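Local structure of nucleoporin nup120 (Schizosaccharomyces pombe, 4GQ2) at residues R658-Y663 with A801-D806; I166-Q171 with G192-I197; S144-W147 with D152-L155; K622-N627 with L700-S705; V531-I534 with K539-F542. The protein serves as a structural constituent of the nuclear pore complex, whose nucleoporins can also act as docking partners for transport factors. One frame throughout, in Å; residues are numbered along the deposited sequence.

Contact 1: R658-Y663 with A801-D806; sequences RSFDIY and AIFIRD
F803 lies at the C-terminal end of helix 790-803 and meets R658, where helix 646-658 gives way to a loop. The contact is a packing of helix ends in the alpha-helical part of the chain. I802 comes first along the second segment. It does not touch 658-663, but its CG2 stands 3.7 Å above the centre of the F803 ring. R658 CA lies over the opposite face, toward the rim.

F803 and R658 carry most of the contact. The ring atom CG of F803 is 3.7 Å from R658 CB. Further round the ring, CD2 of F803 meets CE2 of F660 at 3.8 Å, and the two side chains cross at a slant. F689 of helix 672-703 touches both phenylalanines. The backbone O of F803 accepts from NH2 of R658 at 3.0 Å. This bond is fairly straight, 161° at the hydrogen. It uses a lone pair in the carbonyl plane, and the guanidinium offers its edge. A bend at chi3 (-66°) turns R658 back to this helix end, where its charge probably suits the helix dipole. NH1 of R658 forms a salt bridge with D728 of helix 719-739, which gives the group a second hold.

I804 has already left the helical conformation. R805 follows and is poorly ordered. Its CD sits 3.3 Å from NH2 of R658, at the edge of the guanidinium and near its plane.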
# COMPACT_ATOMS: atom_id res chain seq x y z
N ARG A 658 21.09 -7.39 -10.19
CA ARG A 658 20.83 -7.59 -8.76
C ARG A 658 22.03 -7.24 -7.88
O ARG A 658 21.95 -7.34 -6.65
CB ARG A 658 20.38 -9.03 -8.49
CG ARG A 658 21.42 -10.09 -8.80
CD ARG A 658 20.81 -11.47 -8.84
NE ARG A 658 20.32 -11.86 -7.52
CZ ARG A 658 19.59 -12.94 -7.27
NH1 ARG A 658 19.25 -13.76 -8.26
NH2 ARG A 658 19.20 -13.19 -6.03
N SER A 659 23.14 -6.85 -8.51
CA SER A 659 24.36 -6.50 -7.79
C SER A 659 24.25 -5.13 -7.16
O SER A 659 24.02 -4.14 -7.85
CB SER A 659 25.57 -6.52 -8.73
OG SER A 659 25.92 -7.85 -9.07
N PHE A 660 24.41 -5.08 -5.84
CA PHE A 660 24.37 -3.81 -5.10
C PHE A 660 25.40 -3.76 -3.98
O PHE A 660 25.60 -4.74 -3.25
CB PHE A 660 22.97 -3.57 -4.52
CG PHE A 660 21.91 -3.43 -5.57
CD1 PHE A 660 21.78 -2.26 -6.30
CD2 PHE A 660 21.06 -4.50 -5.85
CE1 PHE A 660 20.81 -2.14 -7.28
CE2 PHE A 660 20.08 -4.39 -6.82
CZ PHE A 660 19.96 -3.20 -7.54
N ASP A 661 26.04 -2.60 -3.84
CA ASP A 661 26.88 -2.31 -2.68
C ASP A 661 26.09 -2.36 -1.38
O ASP A 661 24.85 -2.32 -1.38
CB ASP A 661 27.55 -0.94 -2.82
CG ASP A 661 29.04 -1.04 -3.07
OD1 ASP A 661 29.60 -2.15 -2.99
OD2 ASP A 661 29.67 0.01 -3.35
N ILE A 662 26.80 -2.45 -0.27
CA ILE A 662 26.16 -2.35 1.03
C ILE A 662 26.78 -1.20 1.81
O ILE A 662 28.00 -1.11 1.94
CB ILE A 662 26.16 -3.69 1.81
CG1 ILE A 662 25.15 -3.64 2.97
CG2 ILE A 662 27.56 -4.06 2.29
CD1 ILE A 662 24.77 -4.99 3.54
N TYR A 663 25.93 -0.30 2.29
CA TYR A 663 26.38 0.78 3.13
C TYR A 663 26.24 0.39 4.58
O TYR A 663 25.67 -0.66 4.90
CB TYR A 663 25.63 2.08 2.81
CG TYR A 663 26.09 2.69 1.52
CD1 TYR A 663 27.16 3.58 1.49
CD2 TYR A 663 25.49 2.35 0.31
CE1 TYR A 663 27.60 4.14 0.29
CE2 TYR A 663 25.92 2.90 -0.89
CZ TYR A 663 26.97 3.80 -0.89
OH TYR A 663 27.40 4.34 -2.08
N ALA A 801 19.66 -6.19 0.69
CA ALA A 801 18.94 -7.15 1.54
C ALA A 801 17.97 -8.03 0.75
O ALA A 801 17.64 -9.14 1.18
CB ALA A 801 18.21 -6.43 2.66
N ILE A 802 17.52 -7.53 -0.39
CA ILE A 802 16.56 -8.26 -1.22
C ILE A 802 17.27 -9.31 -2.05
O ILE A 802 16.78 -10.43 -2.18
CB ILE A 802 15.75 -7.31 -2.15
CG1 ILE A 802 14.87 -6.37 -1.32
CG2 ILE A 802 14.89 -8.11 -3.12
CD1 ILE A 802 14.39 -5.14 -2.07
N PHE A 803 18.41 -8.95 -2.62
CA PHE A 803 19.05 -9.81 -3.63
C PHE A 803 20.27 -10.62 -3.19
O PHE A 803 20.58 -11.63 -3.82
CB PHE A 803 19.37 -9.01 -4.89
CG PHE A 803 18.16 -8.47 -5.59
CD1 PHE A 803 17.33 -9.30 -6.34
CD2 PHE A 803 17.84 -7.11 -5.50
CE1 PHE A 803 16.22 -8.80 -6.99
CE2 PHE A 803 16.72 -6.61 -6.14
CZ PHE A 803 15.91 -7.45 -6.89
N ILE A 804 20.99 -10.18 -2.16
CA ILE A 804 22.22 -10.89 -1.80
C ILE A 804 21.92 -12.02 -0.84
O ILE A 804 21.48 -11.80 0.29
CB ILE A 804 23.41 -9.96 -1.40
CG1 ILE A 804 23.24 -9.36 0.00
CG2 ILE A 804 23.64 -8.89 -2.48
CD1 ILE A 804 24.09 -10.03 1.06
N ARG A 805 22.16 -13.24 -1.31
CA ARG A 805 21.60 -14.45 -0.72
C ARG A 805 22.66 -15.47 -0.28
O ARG A 805 23.82 -15.37 -0.67
CB ARG A 805 20.64 -15.12 -1.71
CG ARG A 805 19.71 -14.17 -2.45
CD ARG A 805 18.68 -14.91 -3.29
NE ARG A 805 18.05 -15.97 -2.51
CZ ARG A 805 17.12 -15.78 -1.58
NH1 ARG A 805 16.69 -14.56 -1.30
NH2 ARG A 805 16.63 -16.82 -0.93
N ASP A 806 22.23 -16.43 0.55
CA ASP A 806 23.06 -17.55 1.01
C ASP A 806 22.26 -18.55 1.86
O ASP A 806 21.14 -18.25 2.29
CB ASP A 806 24.29 -17.05 1.79
CG ASP A 806 23.96 -15.95 2.78
OD1 ASP A 806 23.27 -16.23 3.78
OD2 ASP A 806 24.39 -14.80 2.56

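Contact 2: I166-Q171 with G192-I197; sequences ISFLNQ and GLTKII
F168, T194 and I196 bury the most surface here. F168 belongs to the loop 166-171, and the other two lie on strand 193-199. That strand is the third of a four-stranded antiparallel sheet, a blade of the beta-propeller domain. The loop runs in from the last strand of the preceding sheet, 160-163, to the first strand of this one, 173-178.

The ring of F168 reaches the strand with its far end. CZ of F168 comes to 3.6 Å from CD1 of I196, and the two side chains meet at a slant. CD1 gets there because CG1 of I196 lies anti to the carbonyl carbon (chi1 -58°) and the chain then runs on extended. The methyl CG2 of T194 approaches the same phenylalanine at its ring edge, 4.4 Å from CE1 of F168.

That methyl also touches S167, whose OG is 3.8 Å from CG2 of T194. The two hydroxyls are 4.0 Å apart, OG of S167 to OG1 of T194, and do not bond each other. Both bond to OE2 of E207 on the next strand, 204-210. The backbone O of F168 is bonded to NH1 of R136.

The contact thus has an apolar end at F168 and I196 and a polar end at S167 and T194. Two hydroxyls sharing one carboxylate oxygen would favour an ionised E207 and probably fix both hydroxyl rotations.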
# COMPACT_ATOMS: atom_id res chain seq x y z
N ILE A 166 8.48 52.33 7.36
CA ILE A 166 8.04 53.59 6.77
C ILE A 166 8.26 53.61 5.26
O ILE A 166 7.39 54.04 4.51
CB ILE A 166 8.67 54.80 7.49
CG1 ILE A 166 8.03 54.96 8.87
CG2 ILE A 166 8.52 56.08 6.68
CD1 ILE A 166 8.87 55.70 9.89
N SER A 167 9.40 53.08 4.81
CA SER A 167 9.72 52.99 3.38
C SER A 167 8.69 52.20 2.55
O SER A 167 8.61 52.37 1.33
CB SER A 167 11.13 52.44 3.17
OG SER A 167 11.25 51.13 3.71
N PHE A 168 7.90 51.36 3.22
CA PHE A 168 6.88 50.55 2.54
C PHE A 168 5.63 51.36 2.19
O PHE A 168 4.78 50.91 1.42
CB PHE A 168 6.48 49.34 3.41
CG PHE A 168 7.54 48.27 3.51
CD1 PHE A 168 8.88 48.53 3.22
CD2 PHE A 168 7.19 46.99 3.94
CE1 PHE A 168 9.84 47.54 3.34
CE2 PHE A 168 8.16 45.99 4.05
CZ PHE A 168 9.48 46.27 3.76
N LEU A 169 5.52 52.56 2.75
CA LEU A 169 4.33 53.39 2.52
C LEU A 169 4.25 53.90 1.08
O LEU A 169 3.18 53.91 0.48
CB LEU A 169 4.25 54.54 3.52
CG LEU A 169 3.86 54.17 4.96
CD1 LEU A 169 4.11 55.32 5.92
CD2 LEU A 169 2.41 53.69 5.06
N ASN A 170 5.40 54.27 0.52
CA ASN A 170 5.47 54.91 -0.79
C ASN A 170 6.08 54.02 -1.85
O ASN A 170 5.88 54.23 -3.05
CB ASN A 170 6.30 56.19 -0.70
CG ASN A 170 5.62 57.26 0.12
OD1 ASN A 170 5.73 57.28 1.34
ND2 ASN A 170 4.91 58.17 -0.56
N GLN A 171 6.87 53.04 -1.40
CA GLN A 171 7.63 52.18 -2.29
C GLN A 171 7.15 50.73 -2.16
O GLN A 171 6.76 50.30 -1.07
CB GLN A 171 9.12 52.31 -1.98
CG GLN A 171 9.69 53.72 -2.17
CD GLN A 171 11.07 53.91 -1.56
OE1 GLN A 171 11.27 53.74 -0.35
NE2 GLN A 171 12.04 54.29 -2.39
N GLY A 192 15.58 51.36 -5.60
CA GLY A 192 15.91 51.61 -4.20
C GLY A 192 16.10 50.37 -3.35
O GLY A 192 15.73 49.26 -3.73
N LEU A 193 16.68 50.58 -2.17
CA LEU A 193 17.06 49.48 -1.28
C LEU A 193 17.15 49.96 0.17
O LEU A 193 17.85 50.92 0.48
CB LEU A 193 18.41 48.89 -1.72
CG LEU A 193 19.00 47.70 -0.95
CD1 LEU A 193 18.35 46.39 -1.38
CD2 LEU A 193 20.50 47.65 -1.15
N THR A 194 16.44 49.27 1.06
CA THR A 194 16.44 49.59 2.48
C THR A 194 17.05 48.47 3.32
O THR A 194 17.01 47.30 2.94
CB THR A 194 15.01 49.91 2.99
OG1 THR A 194 15.07 50.30 4.37
CG2 THR A 194 14.10 48.69 2.87
N LYS A 195 17.64 48.84 4.45
CA LYS A 195 18.03 47.86 5.45
C LYS A 195 17.16 48.07 6.69
O LYS A 195 17.28 49.09 7.37
CB LYS A 195 19.52 47.95 5.80
CG LYS A 195 19.99 46.84 6.72
CD LYS A 195 21.38 47.09 7.29
CE LYS A 195 22.48 46.63 6.34
NZ LYS A 195 23.83 46.95 6.87
N ILE A 196 16.27 47.12 6.94
CA ILE A 196 15.44 47.14 8.13
C ILE A 196 16.18 46.44 9.27
O ILE A 196 16.54 45.27 9.15
CB ILE A 196 14.07 46.49 7.87
CG1 ILE A 196 13.35 47.21 6.72
CG2 ILE A 196 13.22 46.48 9.14
CD1 ILE A 196 12.20 46.45 6.11
N ILE A 197 16.42 47.18 10.37
CA ILE A 197 17.11 46.63 11.54
C ILE A 197 16.17 46.61 12.73
O ILE A 197 15.63 47.64 13.13
CB ILE A 197 18.39 47.42 11.92
CG1 ILE A 197 19.37 47.51 10.74
CG2 ILE A 197 19.09 46.80 13.12
CD1 ILE A 197 19.32 48.82 10.00

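Contact 3: S144-W147 with D152-L155; sequences SKTW and DARL
W147 has CG anti to the carbonyl carbon (chi1 -63°), and a chi2 of -5° sets the indole with its CD1, NE1 and CZ2 side facing A153, R154 and L155. T146 holds its CG2 anti to the backbone N, which points that methyl at A153. The two methyls meet directly, T146 CG2 to A153 CB at 3.6 Å.

The same CB of A153 also reaches the pyrrole part of W147, 4.1 Å from CD1. Further along the indole, CD2 of L155 packs against CZ2 of W147 at 3.6 Å. The side chains of W147 and L155 cross at about a right angle. Between these two touches, the backbone O of R154 lies at the ring edge, near its plane. It is 3.8 Å from NE1 of W147, too far for a hydrogen bond.

Both segments belong to the excursion between strands 138-143 and 160-163 of the beta-propeller domain. The short helix 146-149 begins there, and the chain then doubles back past the indole. S144 stands just before the turn into the helix. Its OG accepts a weak capping bond from T146 N at 3.3 Å, and its O accepts from W147 N at 3.1 Å. Its own N lies 3.8 Å above the centre of one indole face.

Without the indole, as with an alanine here, CD2 of L155 is likely to lose its main support, with a gap opened toward L23 and L25 and A153 left only the T146 methyl within the contact. W147 packs on both of those leucines of strand 21-26, in another sheet of the domain, and L155 touches L25 as well.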
# COMPACT_ATOMS: atom_id res chain seq x y z
N SER A 144 9.53 27.47 16.81
CA SER A 144 9.89 26.49 17.82
C SER A 144 9.89 25.09 17.19
O SER A 144 8.95 24.71 16.48
CB SER A 144 8.92 26.55 19.00
OG SER A 144 9.23 25.58 19.97
N LYS A 145 10.96 24.34 17.45
CA LYS A 145 11.05 22.94 17.03
C LYS A 145 9.90 22.10 17.61
O LYS A 145 9.45 21.15 16.98
CB LYS A 145 12.40 22.33 17.43
CG LYS A 145 13.56 22.84 16.60
CD LYS A 145 14.87 22.15 16.97
CE LYS A 145 16.01 22.67 16.10
NZ LYS A 145 17.28 21.93 16.35
N THR A 146 9.44 22.49 18.79
CA THR A 146 8.30 21.86 19.47
C THR A 146 7.06 21.77 18.59
O THR A 146 6.29 20.81 18.69
CB THR A 146 7.95 22.64 20.76
OG1 THR A 146 9.01 22.49 21.70
CG2 THR A 146 6.66 22.13 21.39
N TRP A 147 6.86 22.77 17.73
CA TRP A 147 5.66 22.87 16.91
C TRP A 147 5.53 21.70 15.98
O TRP A 147 4.42 21.29 15.63
CB TRP A 147 5.68 24.14 16.07
CG TRP A 147 5.66 25.43 16.84
CD1 TRP A 147 5.52 25.62 18.21
CD2 TRP A 147 5.73 26.78 16.28
NE1 TRP A 147 5.54 26.95 18.53
CE2 TRP A 147 5.66 27.70 17.42
CE3 TRP A 147 5.86 27.31 15.00
CZ2 TRP A 147 5.71 29.08 17.26
CZ3 TRP A 147 5.91 28.70 14.84
CH2 TRP A 147 5.83 29.56 15.95
N ASP A 152 -0.88 20.19 19.76
CA ASP A 152 -1.34 21.45 20.39
C ASP A 152 -0.24 22.17 21.19
O ASP A 152 -0.44 22.52 22.36
CB ASP A 152 -2.58 21.19 21.26
CG ASP A 152 -3.75 20.59 20.48
OD1 ASP A 152 -4.03 21.06 19.35
OD2 ASP A 152 -4.40 19.67 21.00
N ALA A 153 0.91 22.38 20.55
CA ALA A 153 2.11 22.90 21.22
C ALA A 153 1.91 24.29 21.83
O ALA A 153 1.06 25.06 21.37
CB ALA A 153 3.29 22.90 20.26
N ARG A 154 2.69 24.60 22.86
CA ARG A 154 2.64 25.90 23.53
C ARG A 154 3.24 27.03 22.69
O ARG A 154 4.34 26.91 22.13
CB ARG A 154 3.31 25.84 24.90
CG ARG A 154 2.36 25.58 26.06
CD ARG A 154 1.48 26.79 26.35
NE ARG A 154 0.66 26.62 27.56
CZ ARG A 154 -0.31 27.45 27.95
NH1 ARG A 154 -0.61 28.52 27.22
NH2 ARG A 154 -0.99 27.20 29.06
N LEU A 155 2.50 28.13 22.62
CA LEU A 155 2.95 29.34 21.94
C LEU A 155 3.55 30.34 22.91
O LEU A 155 2.87 30.80 23.84
CB LEU A 155 1.77 30.02 21.23
CG LEU A 155 1.35 29.57 19.83
CD1 LEU A 155 0.20 30.45 19.36
CD2 LEU A 155 2.52 29.65 18.86

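Contact 4: K622-N627 with L700-S705; sequences KHIYPN and LSLITS
I624 makes the touch to S701, and the flat groups beside it are the imidazole of H623 and the amide of N627. One face of the H623 ring has CB of K622 4.2 Å above it, shifted toward the rim. The ring also meets that of F619, with the planes well inclined to each other. NE2 of H623 is hydrogen-bonded to OG of S599 on helix 590-605. The N627 amide turns back on the helix and gives ND2 to the backbone O of H623 at 2.6 Å. The donor stands above that carbonyl plane, 44° out of it, and misses the lone pair. The backbone N of N627 bonds to O of I624.

Across the contact the touching is done by one methyl. CD1 of I624 reaches OG of S701 at 3.2 Å and CB of S701 at 3.6 Å. CG1 of I624 is anti to the carbonyl carbon (chi1 -64°), and an extended chi2 carries CD1 outward to the serine. CG2 of I624 lies more loosely, 4.4 Å from CD1 of L702.

This is buried helix-helix packing in the helical domain. The C-terminal end of helix 612-624, with a wider pi-type turn at 622-624, meets the C-terminal end of the long helix 672-703. S701 is polar, but its OG is hydrogen-bonded to O of L616 on the facing helix. F619 and Y620 also lie against S701. The backbone O of S701 accepts from OG of S705 at 2.8 Å, nearly in line with the C=O bond (177°).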
# COMPACT_ATOMS: atom_id res chain seq x y z
N LYS A 622 -0.41 -22.66 -20.23
CA LYS A 622 -1.57 -21.86 -19.85
C LYS A 622 -1.39 -20.36 -20.10
O LYS A 622 -2.35 -19.68 -20.48
CB LYS A 622 -2.03 -22.15 -18.41
CG LYS A 622 -0.94 -22.05 -17.35
CD LYS A 622 -1.44 -22.51 -15.99
CE LYS A 622 -0.37 -22.32 -14.91
NZ LYS A 622 -0.74 -22.95 -13.61
N HIS A 623 -0.17 -19.85 -19.91
CA HIS A 623 0.06 -18.39 -19.90
C HIS A 623 0.83 -17.81 -21.04
O HIS A 623 0.61 -16.65 -21.41
CB HIS A 623 0.69 -17.96 -18.59
CG HIS A 623 -0.20 -18.21 -17.39
ND1 HIS A 623 -1.37 -17.57 -17.21
CD2 HIS A 623 -0.05 -19.08 -16.32
CE1 HIS A 623 -1.94 -18.00 -16.07
NE2 HIS A 623 -1.13 -18.93 -15.53
N ILE A 624 1.74 -18.58 -21.62
CA ILE A 624 2.56 -18.06 -22.70
C ILE A 624 2.01 -18.45 -24.07
O ILE A 624 1.66 -17.58 -24.88
CB ILE A 624 4.03 -18.47 -22.54
CG1 ILE A 624 4.59 -17.85 -21.26
CG2 ILE A 624 4.85 -18.05 -23.75
CD1 ILE A 624 5.92 -18.43 -20.84
N TYR A 625 1.91 -19.76 -24.31
CA TYR A 625 1.47 -20.28 -25.60
C TYR A 625 0.25 -19.55 -26.20
O TYR A 625 0.31 -19.11 -27.35
CB TYR A 625 1.25 -21.80 -25.51
CG TYR A 625 0.83 -22.45 -26.81
CD1 TYR A 625 1.78 -22.82 -27.77
CD2 TYR A 625 -0.51 -22.72 -27.07
CE1 TYR A 625 1.39 -23.43 -28.95
CE2 TYR A 625 -0.91 -23.33 -28.25
CZ TYR A 625 0.05 -23.68 -29.19
OH TYR A 625 -0.34 -24.28 -30.36
N PRO A 626 -0.85 -19.40 -25.42
CA PRO A 626 -2.02 -18.74 -26.02
C PRO A 626 -1.85 -17.25 -26.30
O PRO A 626 -2.68 -16.66 -26.99
CB PRO A 626 -3.12 -18.96 -24.97
CG PRO A 626 -2.40 -19.20 -23.70
CD PRO A 626 -1.14 -19.92 -24.08
N ASN A 627 -0.79 -16.65 -25.78
CA ASN A 627 -0.60 -15.22 -25.91
C ASN A 627 0.50 -14.83 -26.90
O ASN A 627 0.61 -13.67 -27.29
CB ASN A 627 -0.32 -14.60 -24.53
CG ASN A 627 -1.52 -14.69 -23.60
OD1 ASN A 627 -2.52 -13.98 -23.78
ND2 ASN A 627 -1.43 -15.57 -22.61
N LEU A 700 12.61 -18.41 -20.08
CA LEU A 700 13.00 -19.76 -19.65
C LEU A 700 11.88 -20.78 -19.86
O LEU A 700 12.13 -21.89 -20.34
CB LEU A 700 13.46 -19.74 -18.19
CG LEU A 700 14.97 -19.64 -17.90
CD1 LEU A 700 15.79 -19.14 -19.08
CD2 LEU A 700 15.24 -18.80 -16.66
N SER A 701 10.66 -20.39 -19.53
CA SER A 701 9.48 -21.23 -19.74
C SER A 701 9.21 -21.54 -21.21
O SER A 701 8.75 -22.64 -21.54
CB SER A 701 8.25 -20.55 -19.12
OG SER A 701 7.06 -21.16 -19.58
N LEU A 702 9.46 -20.58 -22.09
CA LEU A 702 9.30 -20.78 -23.53
C LEU A 702 10.33 -21.80 -24.05
O LEU A 702 9.97 -22.77 -24.71
CB LEU A 702 9.46 -19.45 -24.28
CG LEU A 702 9.05 -19.40 -25.76
CD1 LEU A 702 8.57 -18.01 -26.13
CD2 LEU A 702 10.18 -19.83 -26.69
N ILE A 703 11.59 -21.55 -23.72
CA ILE A 703 12.73 -22.35 -24.14
C ILE A 703 12.59 -23.83 -23.79
O ILE A 703 12.77 -24.69 -24.64
CB ILE A 703 14.03 -21.78 -23.51
CG1 ILE A 703 14.38 -20.42 -24.11
CG2 ILE A 703 15.20 -22.76 -23.65
CD1 ILE A 703 15.41 -19.65 -23.31
N THR A 704 12.25 -24.11 -22.53
CA THR A 704 12.21 -25.49 -22.03
C THR A 704 10.97 -26.25 -22.49
O THR A 704 10.79 -27.41 -22.14
CB THR A 704 12.34 -25.56 -20.49
OG1 THR A 704 11.23 -24.90 -19.87
CG2 THR A 704 13.66 -24.93 -20.03
N SER A 705 10.12 -25.59 -23.27
CA SER A 705 8.94 -26.24 -23.84
C SER A 705 9.10 -26.45 -25.35
O SER A 705 8.20 -26.98 -26.01
CB SER A 705 7.69 -25.39 -23.57
OG SER A 705 7.59 -25.08 -22.19

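Contact 5: V531-I534 with K539-F542; sequences VTYI and KVAF
Y533 and F542 form an antiparallel non-hydrogen-bonded pair, and their rings stack edge to face. The edge of F542 is turned to the face of Y533 in an offset T-shape, with centroids 5.8 Å apart and planes at 76°. CG1 of V531 packs beside both. It lies 4.0 Å above one face of Y533 and 3.6 Å from CB of F542. V540 touches the edge of the tyrosine, its CG1 4.0 Å from CD2 of Y533. F542 reaches its place with a chi1 of only 6°, nearly eclipsed and so probably strained.

The next pair, I534 and A541, is hydrogen-bonded. N of I534 gives to O of A541 at 2.7 Å, and N of A541 gives to O of I534 at 2.9 Å. CB of I534 and CB of A541 are 4.1 Å apart on the sheet face away from the rings.

These strands make the beta hairpin 532-536 and 539-544 of the propeller domain. The N-terminal strand 3-11 pairs with 539-544 on the edge away from 532-536, through V540 and F542. K539 forms salt bridges with D514 and D518. Were this tyrosine an alanine, the F542 edge would probably lose the face it meets, V540 CG1 a neighbour, and V89 O its hydroxyl partner.

The I534/A541 backbone bonds set the register that brings Y533 opposite F542, so the buried rings can meet while V89 O satisfies the tyrosine hydroxyl.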
# COMPACT_ATOMS: atom_id res chain seq x y z
N VAL A 531 21.96 16.59 -0.74
CA VAL A 531 20.78 16.60 -1.61
C VAL A 531 20.35 17.96 -2.17
O VAL A 531 20.37 18.97 -1.48
CB VAL A 531 19.59 15.92 -0.88
CG1 VAL A 531 18.26 16.26 -1.53
CG2 VAL A 531 19.80 14.42 -0.85
N THR A 532 19.94 17.94 -3.44
CA THR A 532 19.28 19.10 -4.04
C THR A 532 17.76 18.89 -4.13
O THR A 532 17.27 18.01 -4.84
CB THR A 532 19.88 19.50 -5.41
OG1 THR A 532 18.88 20.18 -6.18
CG2 THR A 532 20.34 18.29 -6.17
N TYR A 533 17.04 19.70 -3.37
CA TYR A 533 15.59 19.68 -3.34
C TYR A 533 15.02 20.40 -4.55
O TYR A 533 15.55 21.41 -4.98
CB TYR A 533 15.08 20.37 -2.07
CG TYR A 533 15.32 19.61 -0.79
CD1 TYR A 533 16.55 19.69 -0.12
CD2 TYR A 533 14.32 18.81 -0.23
CE1 TYR A 533 16.77 18.99 1.06
CE2 TYR A 533 14.54 18.11 0.94
CZ TYR A 533 15.76 18.20 1.58
OH TYR A 533 15.97 17.51 2.76
N ILE A 534 13.94 19.85 -5.10
CA ILE A 534 13.21 20.45 -6.20
C ILE A 534 11.81 20.76 -5.70
O ILE A 534 11.10 19.86 -5.25
CB ILE A 534 13.09 19.49 -7.40
CG1 ILE A 534 14.48 19.09 -7.91
CG2 ILE A 534 12.27 20.12 -8.51
CD1 ILE A 534 14.49 17.77 -8.66
N LYS A 539 4.41 19.52 -4.35
CA LYS A 539 5.29 18.36 -4.21
C LYS A 539 6.74 18.82 -3.97
O LYS A 539 7.15 19.87 -4.45
CB LYS A 539 5.22 17.51 -5.49
CG LYS A 539 3.83 16.97 -5.81
CD LYS A 539 3.82 16.16 -7.09
CE LYS A 539 2.43 15.62 -7.42
NZ LYS A 539 1.54 16.64 -8.04
N VAL A 540 7.48 18.03 -3.18
CA VAL A 540 8.94 18.15 -3.03
C VAL A 540 9.57 16.96 -3.72
O VAL A 540 9.02 15.86 -3.71
CB VAL A 540 9.45 18.01 -1.57
CG1 VAL A 540 10.41 19.14 -1.23
CG2 VAL A 540 8.32 17.92 -0.57
N ALA A 541 10.77 17.17 -4.26
CA ALA A 541 11.49 16.10 -4.91
C ALA A 541 12.99 16.28 -4.73
O ALA A 541 13.45 17.32 -4.25
CB ALA A 541 11.12 16.07 -6.39
N PHE A 542 13.75 15.24 -5.07
CA PHE A 542 15.20 15.37 -5.18
C PHE A 542 15.74 14.61 -6.37
O PHE A 542 15.10 13.68 -6.87
CB PHE A 542 15.95 14.93 -3.91
CG PHE A 542 15.09 14.33 -2.86
CD1 PHE A 542 14.67 13.01 -2.95
CD2 PHE A 542 14.70 15.08 -1.76
CE1 PHE A 542 13.86 12.45 -1.96
CE2 PHE A 542 13.90 14.53 -0.77
CZ PHE A 542 13.48 13.22 -0.87

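Contacts 2, 3 and 5 belong to the beta-propeller domain, and contacts 1 and 4 to the helical part of the chain. Contact 5 lies nearest the chain's centre, about 10 Å away. It is closer to contact 1 than to contact 4, at 27 Å and 44 Å between centres. Contacts 1 and 4 come within about 11 Å at their nearest atoms, and their segments alternate along the chain. Contacts 2 and 4 lie on opposite sides of the chain's centre, 76 Å apart between centres. Contact 3 is 26 Å from contact 5 and 32 Å from contact 2, again between centres. None of the five touches another.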